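Local coordinates for phosphoribosylaminoimidazole-succinocarboxamide synthase (Pyrococcus horikoshii, PDB 3U55), which catalyses the ATP-dependent joining of L-aspartate to the carboxylate of 5-amino-1-(5-phosphoribosyl)imidazole-4-carboxylate, giving SAICAR in de novo purine biosynthesis, at residues Val90-Asn94 with Ala153-Asn157; Tyr163-Ile169 with Ile227-Ile231. The contacts are given in a common frame with arbitrary orientation. Where two conformers were deposited one is given. Residues are numbered along the deposited sequence.

Interaction 1 of 2, residues Val90-Asn94 with Ala153-Asn157. With SO4 (sulfate ion), chain B.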
loop_
_atom_site.group_PDB
_atom_site.type_symbol
_atom_site.label_atom_id
_atom_site.label_comp_id
_atom_site.label_asym_id
_atom_site.label_seq_id
_atom_site.Cartn_x
_atom_site.Cartn_y
_atom_site.Cartn_z
ATOM N N VAL A 90 -9.630 7.782 -0.604
ATOM C CA VAL A 90 -9.101 7.693 0.758
ATOM C C VAL A 90 -10.093 6.884 1.572
ATOM O O VAL A 90 -11.242 7.291 1.749
ATOM C CB VAL A 90 -8.884 9.091 1.375
ATOM C CG1 VAL A 90 -8.279 8.994 2.785
ATOM C CG2 VAL A 90 -7.980 9.935 0.474
ATOM N N VAL A 91 -9.650 5.725 2.043
ATOM C CA VAL A 91 -10.539 4.815 2.759
ATOM C C VAL A 91 -10.183 4.781 4.256
ATOM O O VAL A 91 -9.036 4.516 4.615
ATOM C CB VAL A 91 -10.481 3.395 2.137
ATOM C CG1 VAL A 91 -11.400 2.449 2.884
ATOM C CG2 VAL A 91 -10.828 3.444 0.629
ATOM N N VAL A 92 -11.163 5.055 5.113
ATOM C CA VAL A 92 -10.975 4.950 6.564
ATOM C C VAL A 92 -11.745 3.731 7.053
ATOM O O VAL A 92 -12.898 3.556 6.694
ATOM C CB VAL A 92 -11.446 6.227 7.320
ATOM C CG1 VAL A 92 -11.155 6.117 8.824
ATOM C CG2 VAL A 92 -10.754 7.463 6.784
ATOM N N ARG A 93 -11.106 2.895 7.871
ATOM C CA ARG A 93 -11.718 1.634 8.308
ATOM C C ARG A 93 -11.640 1.493 9.835
ATOM O O ARG A 93 -10.568 1.631 10.431
ATOM C CB ARG A 93 -11.056 0.434 7.598
ATOM C CG ARG A 93 -10.510 0.756 6.172
ATOM C CD ARG A 93 -9.975 -0.482 5.418
ATOM N NE ARG A 93 -11.091 -1.269 4.921
ATOM C CZ ARG A 93 -11.380 -1.522 3.648
ATOM N NH1 ARG A 93 -10.612 -1.110 2.636
ATOM N NH2 ARG A 93 -12.460 -2.233 3.395
ATOM N N ASN A 94 -12.798 1.232 10.444
ATOM C CA ASN A 94 -12.939 1.036 11.889
ATOM C C ASN A 94 -13.146 -0.434 12.246
ATOM O O ASN A 94 -12.733 -0.901 13.321
ATOM C CB ASN A 94 -14.140 1.827 12.394
ATOM C CG ASN A 94 -13.991 3.314 12.177
ATOM O OD1 ASN A 94 -13.008 3.925 12.619
ATOM N ND2 ASN A 94 -14.966 3.911 11.502
ATOM N N ALA A 153 -9.586 13.193 7.004
ATOM C CA ALA A 153 -10.295 11.914 6.944
ATOM C C ALA A 153 -10.537 11.318 8.330
ATOM O O ALA A 153 -11.625 10.803 8.606
ATOM C CB ALA A 153 -9.530 10.919 6.064
ATOM N N LEU A 154 -9.527 11.388 9.196
ATOM C CA LEU A 154 -9.661 10.874 10.560
ATOM C C LEU A 154 -10.631 11.691 11.412
ATOM O O LEU A 154 -11.349 11.125 12.238
ATOM C CB LEU A 154 -8.291 10.757 11.242
ATOM C CG LEU A 154 -7.418 9.600 10.750
ATOM C CD1 LEU A 154 -6.015 9.701 11.334
ATOM C CD2 LEU A 154 -8.043 8.240 11.075
ATOM N N LYS A 155 -10.648 13.012 11.225
ATOM C CA LYS A 155 -11.634 13.857 11.911
ATOM C C LYS A 155 -13.058 13.554 11.422
ATOM O O LYS A 155 -13.972 13.362 12.232
ATOM C CB LYS A 155 -11.296 15.348 11.758
ATOM C CG LYS A 155 -12.333 16.270 12.389
ATOM C CD LYS A 155 -11.899 17.724 12.410
ATOM C CE LYS A 155 -13.075 18.593 12.865
ATOM N NZ LYS A 155 -12.723 20.044 12.892
ATOM N N VAL A 156 -13.231 13.502 10.100
ATOM C CA VAL A 156 -14.497 13.086 9.479
ATOM C C VAL A 156 -14.970 11.764 10.074
ATOM O O VAL A 156 -16.145 11.618 10.440
ATOM C CB VAL A 156 -14.362 12.955 7.940
ATOM C CG1 VAL A 156 -15.593 12.263 7.326
ATOM C CG2 VAL A 156 -14.132 14.343 7.303
ATOM N N ASN A 157 -14.050 10.809 10.174
ATOM C CA ASN A 157 -14.366 9.520 10.781
ATOM C C ASN A 157 -14.969 9.683 12.173
ATOM O O ASN A 157 -16.028 9.132 12.436
ATOM C CB ASN A 157 -13.139 8.619 10.819
ATOM C CG ASN A 157 -13.453 7.213 11.331
ATOM O OD1 ASN A 157 -14.471 6.610 10.977
ATOM N ND2 ASN A 157 -12.567 6.687 12.169
HETATM S S SO4 B . -13.259 -2.281 -0.230
HETATM O O1 SO4 B . -13.163 -2.860 1.098
HETATM O O2 SO4 B . -14.547 -1.621 -0.407
HETATM O O3 SO4 B . -12.160 -1.327 -0.387
HETATM O O4 SO4 B . -13.145 -3.336 -1.229
#
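Start at Val90, on strand 84-93. Its CA-CB bond points toward helix 143-165, and CG1 lies 4.0 Å from CB of Ala153. Val91 turns its side chain away, as an extended strand demands. Val92 faces the helix again and carries most of the apolar contact: CG2 sits 3.7 Å from Ala153 CB, while CG1 is 4.4 Å from Leu154 CD2. Val92 CG1 also packs on the Asn157 carboxamide, 3.6 Å from its CG. The small Ala153 lets the strand come close, with 7.0 Å between the CA atoms of Val92 and Ala153.

Arg93 points to the other side of the sheet. There its NH2 makes a very short 2.5 Å hydrogen bond to O1 of a sulfate, probably from the crystallisation liquor, and its NH1 a weak one of 3.4 Å to O3; Ser99 N and Arg198 also hold this ion, and Glu118 forms a salt bridge with Arg93.

At Asn94 the chain turns a corner, and its amide meets that of Asn157 head to head. Asn157 ND2 donates to Asn94 OD1 and Asn94 ND2 to Asn157 OD1, both at 2.8 Å and nearly straight. Asn157 is buried here, and Asn94 ND2 also bonds Leu171 O, which ties the corner to strand 169-180. The strand and helix axes are 9.2 Å apart and cross at -43°. This is a helix-on-sheet layer of the SAICAR synthetase fold, the helix on one face of an antiparallel sheet and, on the opposite face, the sulfate, which probably marks where the substrate's phosphate binds, as in relatives.

Interaction 2 of 2, residues Tyr163-Ile169 with Ile227-Ile231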
loop_
_atom_site.group_PDB
_atom_site.type_symbol
_atom_site.label_atom_id
_atom_site.label_comp_id
_atom_site.label_asym_id
_atom_site.label_seq_id
_atom_site.Cartn_x
_atom_site.Cartn_y
_atom_site.Cartn_z
ATOM N N TYR A 163 -21.903 10.377 15.397
ATOM C CA TYR A 163 -23.248 10.744 14.953
ATOM C C TYR A 163 -24.098 9.518 14.629
ATOM O O TYR A 163 -25.275 9.447 15.003
ATOM C CB TYR A 163 -23.139 11.665 13.729
ATOM C CG TYR A 163 -24.447 12.045 13.073
ATOM C CD1 TYR A 163 -25.194 13.129 13.538
ATOM C CD2 TYR A 163 -24.926 11.334 11.972
ATOM C CE1 TYR A 163 -26.392 13.491 12.927
ATOM C CE2 TYR A 163 -26.124 11.685 11.357
ATOM C CZ TYR A 163 -26.848 12.762 11.840
ATOM O OH TYR A 163 -28.027 13.107 11.234
ATOM N N LEU A 164 -23.498 8.554 13.936
ATOM C CA LEU A 164 -24.217 7.361 13.499
ATOM C C LEU A 164 -24.469 6.384 14.649
ATOM O O LEU A 164 -25.524 5.755 14.699
ATOM C CB LEU A 164 -23.492 6.677 12.332
ATOM C CG LEU A 164 -23.449 7.452 11.004
ATOM C CD1 LEU A 164 -22.390 6.882 10.063
ATOM C CD2 LEU A 164 -24.818 7.479 10.313
ATOM N N ALA A 165 -23.515 6.285 15.574
ATOM C CA ALA A 165 -23.660 5.413 16.748
ATOM C C ALA A 165 -24.825 5.847 17.649
ATOM O O ALA A 165 -25.495 5.004 18.264
ATOM C CB ALA A 165 -22.357 5.354 17.534
ATOM N N LYS A 166 -25.082 7.153 17.702
ATOM C CA LYS A 166 -26.225 7.689 18.459
ATOM C C LYS A 166 -27.550 7.410 17.749
ATOM O O LYS A 166 -28.627 7.656 18.300
ATOM C CB LYS A 166 -26.056 9.190 18.738
ATOM C CG LYS A 166 -24.884 9.514 19.655
ATOM C CD LYS A 166 -24.930 10.945 20.191
ATOM C CE LYS A 166 -24.191 11.931 19.292
ATOM N NZ LYS A 166 -24.969 12.297 18.075
ATOM N N LYS A 167 -27.463 6.879 16.529
ATOM C CA LYS A 167 -28.644 6.459 15.783
ATOM C C LYS A 167 -28.654 4.946 15.539
ATOM O O LYS A 167 -29.416 4.444 14.717
ATOM C CB LYS A 167 -28.779 7.271 14.486
ATOM C CG LYS A 167 -29.173 8.720 14.749
ATOM C CD LYS A 167 -28.945 9.614 13.549
ATOM C CE LYS A 167 -29.165 11.076 13.904
ATOM N NZ LYS A 167 -30.589 11.377 14.211
ATOM N N GLY A 168 -27.813 4.231 16.283
ATOM C CA GLY A 168 -27.781 2.769 16.253
ATOM C C GLY A 168 -27.160 2.173 15.008
ATOM O O GLY A 168 -27.539 1.080 14.578
ATOM N N ILE A 169 -26.210 2.893 14.415
ATOM C CA ILE A 169 -25.521 2.461 13.189
ATOM C C ILE A 169 -24.000 2.462 13.396
ATOM O O ILE A 169 -23.448 3.470 13.841
ATOM C CB ILE A 169 -25.870 3.399 11.996
ATOM C CG1 ILE A 169 -27.382 3.416 11.733
ATOM C CG2 ILE A 169 -25.111 2.990 10.727
ATOM C CD1 ILE A 169 -27.836 4.543 10.839
ATOM N N ILE A 227 -31.688 3.402 6.518
ATOM C CA ILE A 227 -30.655 4.380 6.867
ATOM C C ILE A 227 -31.235 5.790 6.893
ATOM O O ILE A 227 -31.067 6.516 7.876
ATOM C CB ILE A 227 -29.443 4.318 5.886
ATOM C CG1 ILE A 227 -28.626 3.045 6.110
ATOM C CG2 ILE A 227 -28.555 5.561 6.017
ATOM C CD1 ILE A 227 -27.856 2.996 7.445
ATOM N N TYR A 228 -31.930 6.162 5.819
ATOM C CA TYR A 228 -32.520 7.487 5.705
ATOM C C TYR A 228 -33.502 7.758 6.848
ATOM O O TYR A 228 -33.481 8.836 7.444
ATOM C CB TYR A 228 -33.201 7.669 4.341
ATOM C CG TYR A 228 -33.870 9.018 4.160
ATOM C CD1 TYR A 228 -35.178 9.231 4.599
ATOM C CD2 TYR A 228 -33.200 10.080 3.552
ATOM C CE1 TYR A 228 -35.800 10.468 4.445
ATOM C CE2 TYR A 228 -33.819 11.325 3.388
ATOM C CZ TYR A 228 -35.119 11.507 3.835
ATOM O OH TYR A 228 -35.746 12.723 3.684
ATOM N N GLU A 229 -34.355 6.776 7.138
ATOM C CA GLU A 229 -35.372 6.896 8.186
ATOM C C GLU A 229 -34.758 7.041 9.570
ATOM O O GLU A 229 -35.201 7.866 10.367
ATOM C CB GLU A 229 -36.324 5.697 8.162
ATOM C CG GLU A 229 -37.307 5.706 6.996
ATOM C CD GLU A 229 -38.120 4.423 6.889
ATOM O OE1 GLU A 229 -38.432 3.816 7.938
ATOM O OE2 GLU A 229 -38.447 4.025 5.751
ATOM N N ARG A 230 -33.736 6.237 9.849
ATOM C CA ARG A 230 -33.031 6.303 11.129
ATOM C C ARG A 230 -32.333 7.638 11.350
ATOM O O ARG A 230 -32.298 8.142 12.476
ATOM C CB ARG A 230 -32.011 5.179 11.238
ATOM C CG ARG A 230 -32.622 3.846 11.545
ATOM C CD ARG A 230 -31.639 2.988 12.276
ATOM N NE ARG A 230 -31.784 1.596 11.888
ATOM C CZ ARG A 230 -31.116 0.592 12.437
ATOM N NH1 ARG A 230 -30.248 0.821 13.417
ATOM N NH2 ARG A 230 -31.323 -0.642 12.006
ATOM N N ILE A 231 -31.787 8.198 10.271
ATOM C CA ILE A 231 -31.078 9.470 10.340
ATOM C C ILE A 231 -32.049 10.649 10.444
ATOM O O ILE A 231 -31.888 11.516 11.310
ATOM C CB ILE A 231 -30.089 9.636 9.152
ATOM C CG1 ILE A 231 -28.890 8.698 9.340
ATOM C CG2 ILE A 231 -29.629 11.089 9.013
ATOM C CD1 ILE A 231 -28.004 8.549 8.118
#
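A lysine ammonium group bonded to a helical carbonyl is the odd feature here: Lys167 NZ reaches Ile231 O at 3.2 Å, so the turn after one helix is tied to the backbone of another. Lys167 is also where the backbones come nearest, its CA lying 6.4 Å from that of Arg230.

Arg230 leans over the same turn. Its CD is 3.6 Å from Lys167 O, and NH1 comes within 3.0 Å of Gly168 O, but the angle is too poor for a hydrogen bond. Its salt bridges are made elsewhere, from NH1 to Asp201 of strand 197-201 and from NH2 to Glu226 one turn back on its own helix, while the guanidinium lies edge-on to the turn.

Beside this polar strip runs an apolar one. Ile231 packs against both Tyr163 and Leu164: its CG2 meets the edge of the tyrosine ring, 3.4 Å from OH, and its CD1 is 4.0 Å from Leu164 CD2. One helical turn earlier, the CD1 atoms of Ile227 and Ile169 touch at 3.7 Å. Phe199 of strand 197-201 packs against Leu164, Ile169 and Ile227, while Phe56 of helix 45-62 packs on Ile231, extending the apolar part of the contact into the core.

Gly168 has a phi of 74°, easily adopted without a side chain. Gly168 N bonds Ala165 O at 3.1 Å and Ile169 N bonds Leu164 O at 3.0 Å. Together they make a Schellman motif with Gly168 as C-prime, the classic glycine-terminated helix end, here leading from helix 143-165 into strand 169-180 and packed against helix 220-232.

How the interactions relate
Helix 143-165 is the shared element: interaction 1 uses its middle, against strand 84-93, and interaction 2 its C-terminal end, against helix 220-232. Their centres are 18 Å apart and their nearest atoms about 7 Å, so they do not touch. Strand 169-180, which begins where the turn of interaction 2 ends, connects them: it pairs antiparallel with strand 84-93, and its Leu171 accepts a hydrogen bond from Asn94. Strand 197-201 borders this strand in turn, supplying Phe199 to the core of interaction 2 and Arg198 to the sulfate of interaction 1. Through Arg93, on the sheet face away from the helix, interaction 1 borders this probable substrate-phosphate site; interaction 2 does not touch the ion.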